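Ketosynthase (Streptomyces sp. MSC090213JE08, PDB 6KXD) forms part of the ketosynthase/chain length factor of the ishigamide type II polyketide synthase, and probably supports 3-oxoacyl-[acyl-carrier-protein] synthase activity. Local coordinates at residues B[28-33]-B[65-70]; B[90-95]-B[231-235]; B[255-260]-B[364-369]; B[299-303]-B[357-361]. All coordinates share one frame; numbering follows the deposited sequence.

The four contacts form two neighbouring pairs within a thiolase-type fold. Contacts 1 and 2 have centres about 10 Å apart and touch where strands 20-29 and 229-240 run side by side: Cys233 N lies 2.8 Å from Val28 O, and Val67 N lies 2.8 Å from Glu231 OE2. Contacts 3 and 4, with centres about 9 Å apart, meet where strands 354-360 and 365-373 pair, Ala359 N being 2.8 Å from Ala367 O. The pairs do not touch: contacts 2 and 4 come nearest, about 12 Å between nearest atoms. Contact 3 reaches the neighbouring subunit; a 1,2-ethanediol, probably from the crystallisation liquor, sits beside Ala299 of contact 4.

Contact 1 of 4, residues B[28-33]-B[65-70]; sequences VSPYGI and CTVPGF
A tight beta hairpin of the thiolase-type fold, joining strand 20-29 to strand 32-33, sets Val28, Pro30 and Ile33 against Cys65 to Phe70, the loop that leads into helix 72-76. Its type I turn is closed by backbone bonds in both directions between Ser29 and Gly32, and Ser29 OG accepts from Tyr31 N in an ST turn. No hydrogen bond crosses to the loop, so the fit relies on shape and on CA-H...O contacts. Pro30 CA meets Thr66 O at 3.4 Å, and in the reverse sense Val67 CA meets Ser29 O at 3.5 Å. At the turn, Pro30 CG sits 3.3 Å from Cys65 O, while the Pro68 ring packs on the turn, with CD 3.3 Å from Pro30 O. Val67 is the apolar centre: with CG1 trans to its own N (chi1 -177°), that methyl reaches Val28 CG1 at 3.6 Å, the two side chains crossing at about a right angle. Val93 of helix 86-99 touches both Val28 and Ile33. Ile33 bridges two partners, its CG1 near Val67 CG1 and its CD1 beside Phe70. Cutting this side chain back to an alanine would probably open a gap between Val67 and Phe70 and let the aromatic ring shift. As modelled, Ile33 CD1 comes up to the ring's edge, near its plane, 3.7 Å from Phe70 CD1.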
loop_
_atom_site.group_PDB
_atom_site.type_symbol
_atom_site.label_atom_id
_atom_site.label_comp_id
_atom_site.label_asym_id
_atom_site.label_seq_id
_atom_site.Cartn_x
_atom_site.Cartn_y
_atom_site.Cartn_z
ATOM N N VAL B 28 10.074 10.546 15.287
ATOM C CA VAL B 28 10.115 9.900 16.527
ATOM C C VAL B 28 11.037 8.731 16.247
ATOM O O VAL B 28 10.819 7.990 15.300
ATOM C CB VAL B 28 8.729 9.411 16.987
ATOM C CG1 VAL B 28 8.830 8.641 18.287
ATOM C CG2 VAL B 28 7.723 10.547 17.097
ATOM N N SER B 29 12.111 8.653 16.993
ATOM C CA SER B 29 13.195 7.832 16.558
ATOM C C SER B 29 13.981 7.317 17.756
ATOM O O SER B 29 13.715 7.691 18.898
ATOM C CB SER B 29 14.084 8.654 15.654
ATOM O OG SER B 29 14.896 9.495 16.455
ATOM N N PRO B 30 14.988 6.443 17.539
ATOM C CA PRO B 30 15.815 5.990 18.652
ATOM C C PRO B 30 16.602 7.120 19.334
ATOM O O PRO B 30 17.092 6.882 20.407
ATOM C CB PRO B 30 16.757 4.957 18.017
ATOM C CG PRO B 30 15.977 4.495 16.790
ATOM C CD PRO B 30 15.294 5.739 16.284
ATOM N N TYR B 31 16.625 8.322 18.731
ATOM C CA TYR B 31 17.157 9.523 19.335
ATOM C C TYR B 31 16.194 10.154 20.326
ATOM O O TYR B 31 16.640 10.918 21.140
ATOM C CB TYR B 31 17.506 10.562 18.282
ATOM C CG TYR B 31 18.725 10.165 17.495
ATOM C CD1 TYR B 31 19.846 9.702 18.166
ATOM C CD2 TYR B 31 18.781 10.273 16.120
ATOM C CE1 TYR B 31 20.986 9.330 17.485
ATOM C CE2 TYR B 31 19.929 9.917 15.420
ATOM C CZ TYR B 31 21.033 9.439 16.112
ATOM O OH TYR B 31 22.194 9.048 15.497
ATOM N N GLY B 32 14.903 9.830 20.228
ATOM C CA GLY B 32 13.933 10.367 21.130
ATOM C C GLY B 32 12.688 10.793 20.408
ATOM O O GLY B 32 12.472 10.472 19.243
ATOM N N ILE B 33 11.841 11.538 21.107
ATOM C CA ILE B 33 10.652 12.007 20.501
ATOM C C ILE B 33 10.868 13.410 19.959
ATOM O O ILE B 33 11.104 14.331 20.703
ATOM C CB ILE B 33 9.504 11.981 21.510
ATOM C CG1 ILE B 33 9.332 10.580 22.083
ATOM C CG2 ILE B 33 8.252 12.518 20.838
ATOM C CD1 ILE B 33 8.302 10.475 23.156
ATOM N N CYS B 65 17.417 -0.522 19.313
ATOM C CA CYS B 65 17.344 0.886 19.179
ATOM C C CYS B 65 15.872 1.294 19.208
ATOM O O CYS B 65 15.260 1.583 18.167
ATOM C CB CYS B 65 18.034 1.373 17.913
ATOM S SG CYS B 65 19.770 0.866 17.817
ATOM N N THR B 66 15.312 1.278 20.416
ATOM C CA THR B 66 13.948 1.685 20.625
ATOM C C THR B 66 13.931 3.203 20.818
ATOM O O THR B 66 14.957 3.851 21.121
ATOM C CB THR B 66 13.327 0.978 21.845
ATOM O OG1 THR B 66 14.333 1.004 22.846
ATOM C CG2 THR B 66 12.885 -0.448 21.590
ATOM N N VAL B 67 12.733 3.760 20.677
ATOM C CA VAL B 67 12.489 5.141 21.009
ATOM C C VAL B 67 12.555 5.258 22.533
ATOM O O VAL B 67 11.744 4.664 23.197
ATOM C CB VAL B 67 11.126 5.635 20.498
ATOM C CG1 VAL B 67 10.938 7.091 20.793
ATOM C CG2 VAL B 67 10.967 5.417 19.009
ATOM N N PRO B 68 13.497 6.021 23.105
ATOM C CA PRO B 68 13.609 6.132 24.559
ATOM C C PRO B 68 12.439 6.972 25.100
ATOM O O PRO B 68 12.049 7.975 24.472
ATOM C CB PRO B 68 14.928 6.868 24.737
ATOM C CG PRO B 68 14.966 7.787 23.534
ATOM C CD PRO B 68 14.435 6.912 22.402
ATOM N N GLY B 69 11.881 6.536 26.225
ATOM C CA GLY B 69 10.877 7.314 26.943
ATOM C C GLY B 69 9.551 7.339 26.199
ATOM O O GLY B 69 8.812 8.310 26.284
ATOM N N PHE B 70 9.266 6.290 25.424
ATOM C CA PHE B 70 8.072 6.308 24.592
ATOM C C PHE B 70 6.980 5.458 25.228
ATOM O O PHE B 70 7.104 4.268 25.255
ATOM C CB PHE B 70 8.313 5.783 23.177
ATOM C CG PHE B 70 7.138 6.035 22.271
ATOM C CD1 PHE B 70 6.916 7.295 21.745
ATOM C CD2 PHE B 70 6.235 5.036 21.967
ATOM C CE1 PHE B 70 5.838 7.545 20.910
ATOM C CE2 PHE B 70 5.141 5.289 21.150
ATOM C CZ PHE B 70 4.940 6.544 20.627
#

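Contact 2 of 4, residues B[90-95]-B[231-235]; sequences LALVAS and EGCGL
Leu90, Ala91 and Ala94 lay one side of helix 86-99 on Cys233 and Leu235 of strand 229-240, a helix-on-sheet layer of the thiolase-type fold. The two short axes pass 7.5 Å apart at -37°, and every residue that touches is buried. The apolar contacts come first. Leu235 sends CD1 beneath the helix backbone, 3.6 Å from Ala94 CB, and the same methyl packs on the peptide at Ser95 N, 3.4 Å away. Leu90 reaches the other way along the strand, its CD1 lying 3.9 Å from Gly232 CA and near the carboxylate of Glu231. Sulfur packing fills the middle: because Cys233 carries SG trans to its backbone N (chi1 174°), the thiol sulfur lies against the helix flank, 3.8 Å from Ala91 CA. Small alanines allow this close approach. Polar groups line the ends without bonding across. Glu231 OE2 forms a salt bridge with Arg86 and accepts from Val67 N, while OE1 accepts from Phe208 N, satisfying a buried carboxylate. Ser95 OG, also hydrogen-bonded to His165, turns back to its own helix and donates to Leu92 O at 2.6 Å. Across the two segments, the sulfur's nearest atom is Ala94 CB, 3.6 Å from Cys233 SG.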
loop_
_atom_site.group_PDB
_atom_site.type_symbol
_atom_site.label_atom_id
_atom_site.label_comp_id
_atom_site.label_asym_id
_atom_site.label_seq_id
_atom_site.Cartn_x
_atom_site.Cartn_y
_atom_site.Cartn_z
ATOM N N LEU B 90 3.485 5.609 16.989
ATOM C CA LEU B 90 4.636 6.360 16.526
ATOM C C LEU B 90 4.254 7.355 15.436
ATOM O O LEU B 90 4.789 8.486 15.395
ATOM C CB LEU B 90 5.654 5.385 15.964
ATOM C CG LEU B 90 6.346 4.536 17.017
ATOM C CD1 LEU B 90 7.023 3.396 16.296
ATOM C CD2 LEU B 90 7.310 5.338 17.845
ATOM N N ALA B 91 3.417 6.904 14.497
ATOM C CA ALA B 91 2.941 7.722 13.405
ATOM C C ALA B 91 2.183 8.911 13.975
ATOM O O ALA B 91 2.333 10.051 13.482
ATOM C CB ALA B 91 2.053 6.957 12.472
ATOM N N LEU B 92 1.360 8.644 15.000
ATOM C CA LEU B 92 0.489 9.746 15.525
ATOM C C LEU B 92 1.353 10.801 16.202
ATOM O O LEU B 92 1.108 11.989 15.985
ATOM C CB LEU B 92 -0.569 9.229 16.489
ATOM C CG LEU B 92 -1.632 8.336 15.855
ATOM C CD1 LEU B 92 -2.684 7.908 16.873
ATOM C CD2 LEU B 92 -2.283 8.991 14.671
ATOM N N VAL B 93 2.315 10.348 16.993
ATOM C CA VAL B 93 3.180 11.268 17.690
ATOM C C VAL B 93 3.981 12.041 16.648
ATOM O O VAL B 93 4.092 13.237 16.719
ATOM C CB VAL B 93 4.088 10.586 18.712
ATOM C CG1 VAL B 93 5.068 11.614 19.298
ATOM C CG2 VAL B 93 3.277 9.947 19.822
ATOM N N ALA B 94 4.404 11.359 15.592
ATOM C CA ALA B 94 5.146 12.069 14.590
ATOM C C ALA B 94 4.255 13.112 13.908
ATOM O O ALA B 94 4.724 14.207 13.556
ATOM C CB ALA B 94 5.743 11.113 13.591
ATOM N N SER B 95 2.972 12.764 13.680
ATOM C CA SER B 95 2.052 13.648 12.984
ATOM C C SER B 95 1.878 14.941 13.774
ATOM O O SER B 95 1.716 15.965 13.162
ATOM C CB SER B 95 0.717 13.025 12.654
ATOM O OG SER B 95 -0.086 12.788 13.783
ATOM N N GLU B 231 13.498 1.597 15.352
ATOM C CA GLU B 231 12.125 1.826 15.085
ATOM C C GLU B 231 11.899 3.329 15.004
ATOM O O GLU B 231 12.696 4.142 15.498
ATOM C CB GLU B 231 11.258 1.220 16.188
ATOM C CG GLU B 231 11.530 1.844 17.534
ATOM C CD GLU B 231 10.495 1.575 18.626
ATOM O OE1 GLU B 231 9.468 0.972 18.319
ATOM O OE2 GLU B 231 10.737 1.972 19.784
ATOM N N GLY B 232 10.709 3.666 14.548
ATOM C CA GLY B 232 10.208 4.935 14.717
ATOM C C GLY B 232 9.433 5.383 13.502
ATOM O O GLY B 232 8.971 4.584 12.688
ATOM N N CYS B 233 9.307 6.696 13.363
ATOM C CA CYS B 233 8.576 7.275 12.256
ATOM C C CYS B 233 9.189 8.623 11.889
ATOM O O CYS B 233 9.483 9.441 12.743
ATOM C CB CYS B 233 7.105 7.489 12.609
ATOM S SG CYS B 233 6.113 8.357 11.359
ATOM N N GLY B 234 9.360 8.845 10.592
ATOM C CA GLY B 234 9.709 10.124 10.055
ATOM C C GLY B 234 8.639 10.575 9.114
ATOM O O GLY B 234 8.120 9.735 8.340
ATOM N N LEU B 235 8.267 11.869 9.191
ATOM C CA LEU B 235 7.256 12.463 8.366
ATOM C C LEU B 235 7.702 13.832 7.859
ATOM O O LEU B 235 8.447 14.536 8.576
ATOM C CB LEU B 235 5.969 12.720 9.149
ATOM C CG LEU B 235 5.224 11.514 9.700
ATOM C CD1 LEU B 235 4.032 12.013 10.503
ATOM C CD2 LEU B 235 4.755 10.596 8.570
#

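Contact 3 of 4, residues B[255-260]-B[364-369]; sequences VETRVD and GAVAVA
Gly364 starts the antiparallel pairing of strands 250-259 and 365-373 by offering its carbonyl to Asp260 N, 2.7 Å from Gly364 O. The same oxygen lies 3.3 Å from Asp260 CB, and the aspartate's own OD1 accepts from Asp264 N. With phi near 109°, a side chain on Gly364 would run into the preceding carbonyl. Ala365 follows as a non-hydrogen-bonded partner of Val259, whose backbone also bonds to the neighbouring subunit. Val366 forms a hydrogen-bonded pair with Arg258: Val366 N gives to Arg258 O at 2.8 Å, and Arg258 N returns a bond to Val366 O, tilted 31° from the carbonyl plane. Val366 O also receives the CA-H of Thr257, with Thr257 CA only 3.1 Å away. Ala367 stands opposite Thr257: Thr257 CG2 packs 3.8 Å from Ala367 CB, and Thr257 OG1 makes a weak hydrogen bond to Val161 O of the neighbouring subunit. Val368 pairs with Glu256 through bonds just as straight, but with each donor nearly in line with the C=O: Val368 N to Glu256 O and Glu256 N to Val368 O both measure 2.8 Å. Ala369 closes the run, its CB beside Val255 CG2. Ala367 and Ala369 share one face with Thr257 and Val255, against helix 180-193, whereas Val368 and Arg258 turn to helix 265-280. Five backbone hydrogen bonds thus fix the register, while alternate peptides of strand 365-373 turn to Ala359 and Val357 of strand 354-360; the side chains are left to pack against the helix layers on each face and, from strand 250-259, at the subunit interface.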
loop_
_atom_site.group_PDB
_atom_site.type_symbol
_atom_site.label_atom_id
_atom_site.label_comp_id
_atom_site.label_asym_id
_atom_site.label_seq_id
_atom_site.Cartn_x
_atom_site.Cartn_y
_atom_site.Cartn_z
ATOM N N VAL B 255 12.954 11.162 -7.726
ATOM C CA VAL B 255 12.884 9.904 -7.009
ATOM C C VAL B 255 12.806 8.825 -8.069
ATOM O O VAL B 255 11.935 8.833 -8.943
ATOM C CB VAL B 255 11.670 9.828 -6.071
ATOM C CG1 VAL B 255 11.579 8.463 -5.411
ATOM C CG2 VAL B 255 11.689 10.925 -5.049
ATOM N N GLU B 256 13.776 7.918 -8.015
ATOM C CA GLU B 256 13.860 6.891 -8.963
ATOM C C GLU B 256 13.943 5.568 -8.201
ATOM O O GLU B 256 14.421 5.504 -7.059
ATOM C CB GLU B 256 15.075 7.087 -9.885
ATOM C CG GLU B 256 14.929 8.259 -10.843
ATOM C CD GLU B 256 13.786 8.162 -11.856
ATOM O OE1 GLU B 256 13.075 9.173 -12.043
ATOM O OE2 GLU B 256 13.630 7.084 -12.456
ATOM N N THR B 257 13.455 4.541 -8.879
ATOM C CA THR B 257 13.374 3.230 -8.310
ATOM C C THR B 257 13.722 2.198 -9.362
ATOM O O THR B 257 13.549 2.409 -10.565
ATOM C CB THR B 257 11.962 2.891 -7.816
ATOM O OG1 THR B 257 11.130 3.004 -8.962
ATOM C CG2 THR B 257 11.417 3.795 -6.735
ATOM N N ARG B 258 14.183 1.061 -8.853
ATOM C CA ARG B 258 14.467 -0.076 -9.658
ATOM C C ARG B 258 14.191 -1.329 -8.835
ATOM O O ARG B 258 14.095 -1.258 -7.612
ATOM C CB ARG B 258 15.938 -0.047 -10.068
ATOM C CG ARG B 258 16.232 0.933 -11.190
ATOM C CD ARG B 258 17.672 0.746 -11.594
ATOM N NE ARG B 258 17.996 -0.541 -12.160
ATOM C CZ ARG B 258 17.997 -0.803 -13.464
ATOM N NH1 ARG B 258 17.378 0.013 -14.295
ATOM N NH2 ARG B 258 18.618 -1.877 -13.923
ATOM N N VAL B 259 14.059 -2.456 -9.527
ATOM C CA VAL B 259 14.044 -3.695 -8.863
ATOM C C VAL B 259 15.308 -4.440 -9.262
ATOM O O VAL B 259 15.636 -4.481 -10.445
ATOM C CB VAL B 259 12.767 -4.505 -9.147
ATOM C CG1 VAL B 259 12.834 -5.895 -8.496
ATOM C CG2 VAL B 259 11.513 -3.757 -8.725
ATOM N N ASP B 260 15.979 -4.988 -8.257
ATOM C CA ASP B 260 17.238 -5.686 -8.407
ATOM C C ASP B 260 16.954 -7.139 -8.809
ATOM O O ASP B 260 17.186 -8.039 -8.025
ATOM C CB ASP B 260 18.042 -5.637 -7.116
ATOM C CG ASP B 260 19.365 -6.392 -7.168
ATOM O OD1 ASP B 260 19.852 -6.682 -8.300
ATOM O OD2 ASP B 260 19.892 -6.701 -6.090
ATOM N N GLY B 364 13.918 -6.738 -2.901
ATOM C CA GLY B 364 14.559 -6.533 -4.237
ATOM C C GLY B 364 14.541 -5.072 -4.725
ATOM O O GLY B 364 15.255 -4.688 -5.676
ATOM N N ALA B 365 13.758 -4.230 -4.055
ATOM C CA ALA B 365 13.568 -2.848 -4.470
ATOM C C ALA B 365 14.797 -1.997 -4.140
ATOM O O ALA B 365 15.460 -2.182 -3.123
ATOM C CB ALA B 365 12.346 -2.290 -3.818
ATOM N N VAL B 366 15.088 -1.045 -5.030
ATOM C CA VAL B 366 16.042 -0.029 -4.817
ATOM C C VAL B 366 15.378 1.323 -5.116
ATOM O O VAL B 366 14.547 1.451 -6.006
ATOM C CB VAL B 366 17.277 -0.273 -5.709
ATOM C CG1 VAL B 366 18.255 0.877 -5.603
ATOM C CG2 VAL B 366 17.941 -1.612 -5.345
ATOM N N ALA B 367 15.677 2.317 -4.295
ATOM C CA ALA B 367 15.157 3.662 -4.569
ATOM C C ALA B 367 16.202 4.709 -4.174
ATOM O O ALA B 367 16.987 4.555 -3.208
ATOM C CB ALA B 367 13.850 3.851 -3.860
ATOM N N VAL B 368 16.180 5.816 -4.935
ATOM C CA VAL B 368 17.053 6.883 -4.735
ATOM C C VAL B 368 16.260 8.173 -4.860
ATOM O O VAL B 368 15.447 8.276 -5.754
ATOM C CB VAL B 368 18.211 6.858 -5.745
ATOM C CG1 VAL B 368 19.048 8.119 -5.633
ATOM C CG2 VAL B 368 19.076 5.626 -5.580
ATOM N N ALA B 369 16.514 9.111 -3.942
ATOM C CA ALA B 369 15.974 10.441 -4.088
ATOM C C ALA B 369 17.115 11.451 -4.125
ATOM O O ALA B 369 18.054 11.393 -3.315
ATOM C CB ALA B 369 14.986 10.789 -3.001
#

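Contact 4 of 4, residues B[299-303]-B[357-361]; sequences AGRAE and VCAVD
Glu303 and Ala299, one turn apart on helix 298-310, rest on Cys358 and Val360 of strand 354-360, an outer helix-on-strand layer of the thiolase-type fold. The helix and strand run nearly antiparallel, at 154°, with short axes 8.7 Å apart. In the first shell, Val360 CG2 fits beneath the helix, 4.0 Å from Ala299 CB and 3.8 Å from Ala299 O. Glu303 reaches across from the helix to the strand: with CG trans to the backbone N (chi1 169°) and the chain extended beyond it, the carboxylate comes down beside Cys358. There Glu303 OE2 lies 2.8 Å from Cys358 O, two acceptors facing each other, a proximity that would probably disfavour full negative charge on the acid. The next shell supplies donors to both carboxylate oxygens and to Cys358 O: Cys293 N donates to OE2, Ala294 N weakly to OE1, and Gln336 NE2 to that carbonyl. An alanine in place of Glu303 is likely to leave Cys293 N without its acceptor and open a gap over Cys358. Farther out, Val269 of helix 265-280 touches both Cys358 and Val360, while Thr297 OG1 accepts from Gly300 N. Glu303 OE2 also lies 3.3 Å from Cys358 SG.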
loop_
_atom_site.group_PDB
_atom_site.type_symbol
_atom_site.label_atom_id
_atom_site.label_comp_id
_atom_site.label_asym_id
_atom_site.label_seq_id
_atom_site.Cartn_x
_atom_site.Cartn_y
_atom_site.Cartn_z
ATOM N N ALA B 299 23.299 -6.504 0.362
ATOM C CA ALA B 299 22.763 -5.462 -0.461
ATOM C C ALA B 299 23.151 -4.105 0.124
ATOM O O ALA B 299 23.421 -3.193 -0.606
ATOM C CB ALA B 299 21.281 -5.632 -0.635
ATOM N N GLY B 300 23.113 -3.992 1.447
ATOM C CA GLY B 300 23.535 -2.808 2.146
ATOM C C GLY B 300 24.994 -2.497 1.901
ATOM O O GLY B 300 25.393 -1.328 1.739
ATOM N N ARG B 301 25.832 -3.540 1.942
ATOM C CA ARG B 301 27.242 -3.346 1.731
ATOM C C ARG B 301 27.486 -2.906 0.286
ATOM O O ARG B 301 28.318 -2.063 0.076
ATOM C CB ARG B 301 28.029 -4.611 2.081
ATOM C CG ARG B 301 28.118 -4.840 3.585
ATOM C CD ARG B 301 28.832 -6.127 3.999
ATOM N NE ARG B 301 28.220 -7.340 3.457
ATOM C CZ ARG B 301 27.247 -8.064 4.021
ATOM N NH1 ARG B 301 26.636 -7.673 5.129
ATOM N NH2 ARG B 301 26.890 -9.198 3.451
ATOM N N ALA B 302 26.779 -3.524 -0.657
ATOM C CA ALA B 302 26.896 -3.248 -2.035
ATOM C C ALA B 302 26.448 -1.801 -2.287
ATOM O O ALA B 302 27.027 -1.096 -3.099
ATOM C CB ALA B 302 26.073 -4.231 -2.837
ATOM N N GLU B 303 25.384 -1.378 -1.593
ATOM C CA GLU B 303 24.869 -0.029 -1.731
ATOM C C GLU B 303 25.928 0.978 -1.314
ATOM O O GLU B 303 26.167 1.965 -2.054
ATOM C CB GLU B 303 23.618 0.132 -0.870
ATOM C CG GLU B 303 23.168 1.568 -0.748
ATOM C CD GLU B 303 22.160 1.721 0.395
ATOM O OE1 GLU B 303 22.241 0.948 1.376
ATOM O OE2 GLU B 303 21.272 2.546 0.262
ATOM N N VAL B 357 19.643 10.340 -1.249
ATOM C CA VAL B 357 19.323 9.296 -0.267
ATOM C C VAL B 357 19.018 8.025 -1.059
ATOM O O VAL B 357 18.453 8.083 -2.100
ATOM C CB VAL B 357 18.169 9.689 0.670
ATOM C CG1 VAL B 357 18.478 10.983 1.377
ATOM C CG2 VAL B 357 16.834 9.757 -0.020
ATOM N N CYS B 358 19.500 6.892 -0.576
ATOM C CA CYS B 358 19.397 5.685 -1.304
ATOM C C CYS B 358 18.950 4.618 -0.298
ATOM O O CYS B 358 19.414 4.615 0.863
ATOM C CB CYS B 358 20.767 5.301 -1.888
ATOM S SG CYS B 358 20.630 3.740 -2.783
ATOM N N ALA B 359 18.084 3.709 -0.729
ATOM C CA ALA B 359 17.747 2.566 0.104
ATOM C C ALA B 359 17.574 1.331 -0.763
ATOM O O ALA B 359 17.246 1.435 -1.927
ATOM C CB ALA B 359 16.501 2.810 0.891
ATOM N N VAL B 360 17.827 0.187 -0.112
ATOM C CA VAL B 360 17.643 -1.151 -0.666
ATOM C C VAL B 360 16.858 -1.976 0.342
ATOM O O VAL B 360 16.990 -1.830 1.509
ATOM C CB VAL B 360 18.993 -1.815 -0.995
ATOM C CG1 VAL B 360 19.708 -0.964 -2.011
ATOM C CG2 VAL B 360 19.872 -2.016 0.240
ATOM N N ASP B 361 16.009 -2.828 -0.194
ATOM C CA ASP B 361 15.143 -3.584 0.610
ATOM C C ASP B 361 15.373 -5.048 0.263
ATOM O O ASP B 361 15.745 -5.400 -0.879
ATOM C CB ASP B 361 13.720 -3.101 0.401
ATOM C CG ASP B 361 12.748 -3.805 1.326
ATOM O OD1 ASP B 361 12.850 -3.556 2.543
ATOM O OD2 ASP B 361 11.935 -4.616 0.818
#